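Local coordinates for protein pyruvate kinase (Toxoplasma gondii, PDB 3GG8) that catalyses the last step of glycolysis, transferring the phosphoryl group of phosphoenolpyruvate to ADP to yield pyruvate and ATP, at residues 146-158 and 167-179. Numbering follows the deposited sequence.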
loop_
_atom_site.group_PDB
_atom_site.type_symbol
_atom_site.label_atom_id
_atom_site.label_comp_id
_atom_site.label_asym_id
_atom_site.label_seq_id
_atom_site.Cartn_x
_atom_site.Cartn_y
_atom_site.Cartn_z
ATOM N N GLY C 146 4.863 -10.836 -55.728
ATOM C CA GLY C 146 5.959 -11.399 -56.528
ATOM C C GLY C 146 7.104 -12.000 -55.733
ATOM O O GLY C 146 7.791 -12.900 -56.217
ATOM N N ALA C 147 7.304 -11.488 -54.520
ATOM C CA ALA C 147 8.347 -11.956 -53.614
ATOM C C ALA C 147 7.871 -13.061 -52.662
ATOM O O ALA C 147 8.575 -13.396 -51.722
ATOM C CB ALA C 147 8.909 -10.781 -52.808
ATOM N N LEU C 148 6.690 -13.629 -52.894
ATOM C CA LEU C 148 6.225 -14.767 -52.070
ATOM C C LEU C 148 7.270 -15.889 -51.842
ATOM O O LEU C 148 7.498 -16.307 -50.691
ATOM C CB LEU C 148 4.906 -15.349 -52.610
ATOM C CG LEU C 148 4.291 -16.542 -51.869
ATOM C CD1 LEU C 148 3.865 -16.155 -50.443
ATOM C CD2 LEU C 148 3.138 -17.153 -52.656
ATOM N N PRO C 149 7.897 -16.394 -52.921
ATOM C CA PRO C 149 8.795 -17.544 -52.725
ATOM C C PRO C 149 10.074 -17.191 -51.964
ATOM O O PRO C 149 10.760 -18.083 -51.454
ATOM C CB PRO C 149 9.131 -17.985 -54.157
ATOM C CG PRO C 149 8.158 -17.276 -55.047
ATOM C CD PRO C 149 7.835 -15.995 -54.341
ATOM N N GLN C 150 10.370 -15.895 -51.884
ATOM C CA GLN C 150 11.514 -15.376 -51.141
ATOM C C GLN C 150 11.105 -14.771 -49.780
ATOM O O GLN C 150 11.893 -14.080 -49.135
ATOM C CB GLN C 150 12.247 -14.329 -51.993
ATOM C CG GLN C 150 12.995 -14.906 -53.227
ATOM C CD GLN C 150 12.094 -15.098 -54.446
ATOM O OE1 GLN C 150 11.316 -14.215 -54.801
ATOM N NE2 GLN C 150 12.216 -16.255 -55.100
ATOM N N SER C 151 9.875 -15.029 -49.349
ATOM C CA SER C 151 9.375 -14.508 -48.083
ATOM C C SER C 151 8.969 -15.670 -47.189
ATOM O O SER C 151 9.194 -15.676 -45.978
ATOM C CB SER C 151 8.171 -13.589 -48.327
ATOM O OG SER C 151 8.491 -12.549 -49.244
ATOM N N VAL C 152 8.375 -16.659 -47.832
ATOM C CA VAL C 152 7.837 -17.851 -47.210
ATOM C C VAL C 152 8.893 -18.971 -47.264
ATOM O O VAL C 152 9.746 -18.992 -48.166
ATOM C CB VAL C 152 6.462 -18.173 -47.905
ATOM C CG1 VAL C 152 6.466 -19.476 -48.642
ATOM C CG2 VAL C 152 5.296 -18.024 -46.945
ATOM N N LYS C 153 8.881 -19.855 -46.263
ATOM C CA LYS C 153 9.795 -21.003 -46.201
ATOM C C LYS C 153 9.000 -22.261 -45.860
ATOM O O LYS C 153 7.893 -22.147 -45.333
ATOM C CB LYS C 153 10.896 -20.783 -45.147
ATOM C CG LYS C 153 11.803 -19.572 -45.403
ATOM C CD LYS C 153 13.054 -19.595 -44.524
ATOM C CE LYS C 153 13.421 -18.185 -44.023
ATOM N NZ LYS C 153 13.481 -17.133 -45.105
ATOM N N PRO C 154 9.548 -23.464 -46.160
ATOM C CA PRO C 154 8.873 -24.707 -45.758
ATOM C C PRO C 154 8.417 -24.676 -44.291
ATOM O O PRO C 154 9.198 -24.334 -43.405
ATOM C CB PRO C 154 9.963 -25.769 -45.949
ATOM C CG PRO C 154 10.808 -25.240 -47.066
ATOM C CD PRO C 154 10.803 -23.735 -46.898
ATOM N N GLY C 155 7.161 -25.015 -44.035
ATOM C CA GLY C 155 6.667 -25.049 -42.666
ATOM C C GLY C 155 5.793 -23.858 -42.348
ATOM O O GLY C 155 4.928 -23.940 -41.462
ATOM N N ASN C 156 6.020 -22.760 -43.075
ATOM C CA ASN C 156 5.179 -21.562 -43.009
ATOM C C ASN C 156 3.724 -21.850 -43.383
ATOM O O ASN C 156 3.441 -22.721 -44.199
ATOM C CB ASN C 156 5.700 -20.462 -43.948
ATOM C CG ASN C 156 6.741 -19.560 -43.301
ATOM O OD1 ASN C 156 7.863 -19.431 -43.805
ATOM N ND2 ASN C 156 6.381 -18.927 -42.192
ATOM N N THR C 157 2.810 -21.083 -42.806
ATOM C CA THR C 157 1.404 -21.194 -43.139
ATOM C C THR C 157 0.962 -20.014 -44.010
ATOM O O THR C 157 1.335 -18.872 -43.743
ATOM C CB THR C 157 0.556 -21.289 -41.853
ATOM O OG1 THR C 157 0.847 -22.530 -41.196
ATOM C CG2 THR C 157 -0.924 -21.227 -42.172
ATOM N N ILE C 158 0.197 -20.295 -45.063
ATOM C CA ILE C 158 -0.452 -19.239 -45.846
ATOM C C ILE C 158 -1.971 -19.372 -45.757
ATOM O O ILE C 158 -2.521 -20.450 -46.030
ATOM C CB ILE C 158 -0.051 -19.258 -47.349
ATOM C CG1 ILE C 158 1.451 -19.096 -47.542
ATOM C CG2 ILE C 158 -0.791 -18.164 -48.123
ATOM C CD1 ILE C 158 1.884 -19.403 -48.974
ATOM N N VAL C 167 -3.072 -23.346 -46.043
ATOM C CA VAL C 167 -2.071 -24.236 -46.624
ATOM C C VAL C 167 -0.739 -24.132 -45.863
ATOM O O VAL C 167 -0.356 -23.045 -45.404
ATOM C CB VAL C 167 -1.878 -24.014 -48.160
ATOM C CG1 VAL C 167 -3.192 -24.239 -48.924
ATOM C CG2 VAL C 167 -1.322 -22.624 -48.461
ATOM N N LYS C 168 -0.060 -25.271 -45.704
ATOM C CA LYS C 168 1.303 -25.297 -45.160
ATOM C C LYS C 168 2.282 -25.363 -46.330
ATOM O O LYS C 168 2.092 -26.164 -47.252
ATOM C CB LYS C 168 1.506 -26.509 -44.233
ATOM C CG LYS C 168 2.602 -26.334 -43.161
ATOM C CD LYS C 168 3.394 -27.625 -42.904
ATOM C CE LYS C 168 2.776 -28.529 -41.820
ATOM N NZ LYS C 168 2.937 -27.986 -40.424
ATOM N N VAL C 169 3.316 -24.524 -46.297
ATOM C CA VAL C 169 4.350 -24.512 -47.348
ATOM C C VAL C 169 5.255 -25.754 -47.254
ATOM O O VAL C 169 5.825 -26.041 -46.203
ATOM C CB VAL C 169 5.215 -23.207 -47.324
ATOM C CG1 VAL C 169 6.303 -23.258 -48.386
ATOM C CG2 VAL C 169 4.352 -21.965 -47.517
ATOM N N VAL C 170 5.383 -26.469 -48.367
ATOM C CA VAL C 170 6.149 -27.709 -48.421
ATOM C C VAL C 170 7.499 -27.491 -49.135
ATOM O O VAL C 170 8.522 -28.065 -48.744
ATOM C CB VAL C 170 5.300 -28.852 -49.068
ATOM C CG1 VAL C 170 6.168 -29.996 -49.562
ATOM C CG2 VAL C 170 4.271 -29.371 -48.068
ATOM N N GLU C 171 7.497 -26.639 -50.157
ATOM C CA GLU C 171 8.675 -26.389 -50.977
ATOM C C GLU C 171 8.588 -25.000 -51.585
ATOM O O GLU C 171 7.489 -24.502 -51.833
ATOM C CB GLU C 171 8.774 -27.435 -52.090
ATOM C CG GLU C 171 9.558 -26.977 -53.318
ATOM C CD GLU C 171 9.769 -28.077 -54.360
ATOM O OE1 GLU C 171 10.164 -27.736 -55.503
ATOM O OE2 GLU C 171 9.540 -29.267 -54.041
ATOM N N VAL C 172 9.750 -24.385 -51.822
ATOM C CA VAL C 172 9.830 -23.079 -52.481
ATOM C C VAL C 172 10.703 -23.158 -53.721
ATOM O O VAL C 172 11.740 -23.808 -53.709
ATOM C CB VAL C 172 10.349 -21.936 -51.534
ATOM C CG1 VAL C 172 9.447 -21.786 -50.319
ATOM C CG2 VAL C 172 11.810 -22.167 -51.099
ATOM N N GLY C 173 10.263 -22.516 -54.795
ATOM C CA GLY C 173 11.076 -22.362 -55.998
ATOM C C GLY C 173 11.398 -20.892 -56.160
ATOM O O GLY C 173 11.222 -20.115 -55.227
ATOM N N SER C 174 11.855 -20.499 -57.343
ATOM C CA SER C 174 12.133 -19.084 -57.607
ATOM C C SER C 174 10.870 -18.265 -57.850
ATOM O O SER C 174 10.785 -17.108 -57.431
ATOM C CB SER C 174 13.088 -18.919 -58.790
ATOM O OG SER C 174 12.678 -19.724 -59.883
ATOM N N ASP C 175 9.900 -18.870 -58.534
ATOM C CA ASP C 175 8.687 -18.172 -58.960
ATOM C C ASP C 175 7.422 -18.952 -58.606
ATOM O O ASP C 175 6.413 -18.852 -59.297
ATOM C CB ASP C 175 8.746 -17.919 -60.473
ATOM C CG ASP C 175 8.966 -19.203 -61.283
ATOM O OD1 ASP C 175 9.161 -19.105 -62.512
ATOM O OD2 ASP C 175 8.950 -20.315 -60.699
ATOM N N TYR C 176 7.498 -19.749 -57.547
ATOM C CA TYR C 176 6.391 -20.604 -57.113
ATOM C C TYR C 176 6.669 -21.182 -55.734
ATOM O O TYR C 176 7.802 -21.169 -55.243
ATOM C CB TYR C 176 6.148 -21.763 -58.095
ATOM C CG TYR C 176 7.189 -22.862 -57.997
ATOM C CD1 TYR C 176 8.333 -22.826 -58.794
ATOM C CD2 TYR C 176 7.040 -23.936 -57.095
ATOM C CE1 TYR C 176 9.302 -23.815 -58.714
ATOM C CE2 TYR C 176 8.011 -24.932 -56.997
ATOM C CZ TYR C 176 9.140 -24.862 -57.815
ATOM O OH TYR C 176 10.118 -25.835 -57.754
ATOM N N VAL C 177 5.613 -21.736 -55.150
ATOM C CA VAL C 177 5.645 -22.388 -53.853
ATOM C C VAL C 177 4.688 -23.580 -53.966
ATOM O O VAL C 177 3.612 -23.466 -54.568
ATOM C CB VAL C 177 5.215 -21.377 -52.739
ATOM C CG1 VAL C 177 4.733 -22.071 -51.480
ATOM C CG2 VAL C 177 6.361 -20.416 -52.415
ATOM N N ILE C 178 5.118 -24.731 -53.453
ATOM C CA ILE C 178 4.253 -25.907 -53.332
ATOM C C ILE C 178 3.659 -25.884 -51.939
ATOM O O ILE C 178 4.360 -25.693 -50.944
ATOM C CB ILE C 178 5.018 -27.264 -53.563
ATOM C CG1 ILE C 178 5.914 -27.219 -54.817
ATOM C CG2 ILE C 178 4.044 -28.449 -53.648
ATOM C CD1 ILE C 178 5.177 -26.950 -56.135
ATOM N N THR C 179 2.357 -26.049 -51.857
ATOM C CA THR C 179 1.712 -26.011 -50.559
ATOM C C THR C 179 0.820 -27.232 -50.385
ATOM O O THR C 179 0.595 -27.989 -51.330
ATOM C CB THR C 179 0.899 -24.713 -50.337
ATOM O OG1 THR C 179 -0.287 -24.730 -51.140
ATOM C CG2 THR C 179 1.718 -23.477 -50.667
#
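Ile158 and Val167 pair as antiparallel neighbours and bond to each other twice, Ile158 N to Val167 O at 2.8 Å and Val167 N to Ile158 O at 2.9 Å. The ladder runs on as Val169 N gives a nearly straight bond (177°) to Asn156 O, and the type II turn from Lys153 to Asn156 then brings Gly155 N to Val169 O at 2.7 Å. Glycine suits this third turn position, whose positive phi would press a beta carbon against the preceding carbonyl, while Pro154 supplies the fixed phi of the second. Asn156 N closes the turn on Lys153 O, and its side chain adds a second tie, OD1 taking the Lys153 N-H in the carbonyl plane, on a lone pair.

The apolar contacts centre on Val169. With CG1 anti to the backbone N (chi1 178°), its CG2 stands anti to the carbonyl carbon, meets Val152 CG1 tip to tip at a tight 3.5 Å and also touches Ile158 CD1. Branched, compact valines fill this layer well: Val177 CG2 reaches Val152 CG1 at 3.9 Å and lies against Pro149, whose puckered ring sets its CG against Ser174 O and Tyr176 N.

At the far end the bent chain of Gln150 (chi2 84°) delivers NE2 to Ser174 O at 2.9 Å, with the acceptor in the plane of the amide.

Strand 165-172 is thus flanked by 157-160 on one side and by 176-181 on the other, the latter pairing interrupted by a classic beta bulge where Val170 and Glu171 both face Ile178. Beyond it strand 125-129 takes up Leu148 and Val167, in the small beta domain that pyruvate kinases carry beside the eight-stranded barrel.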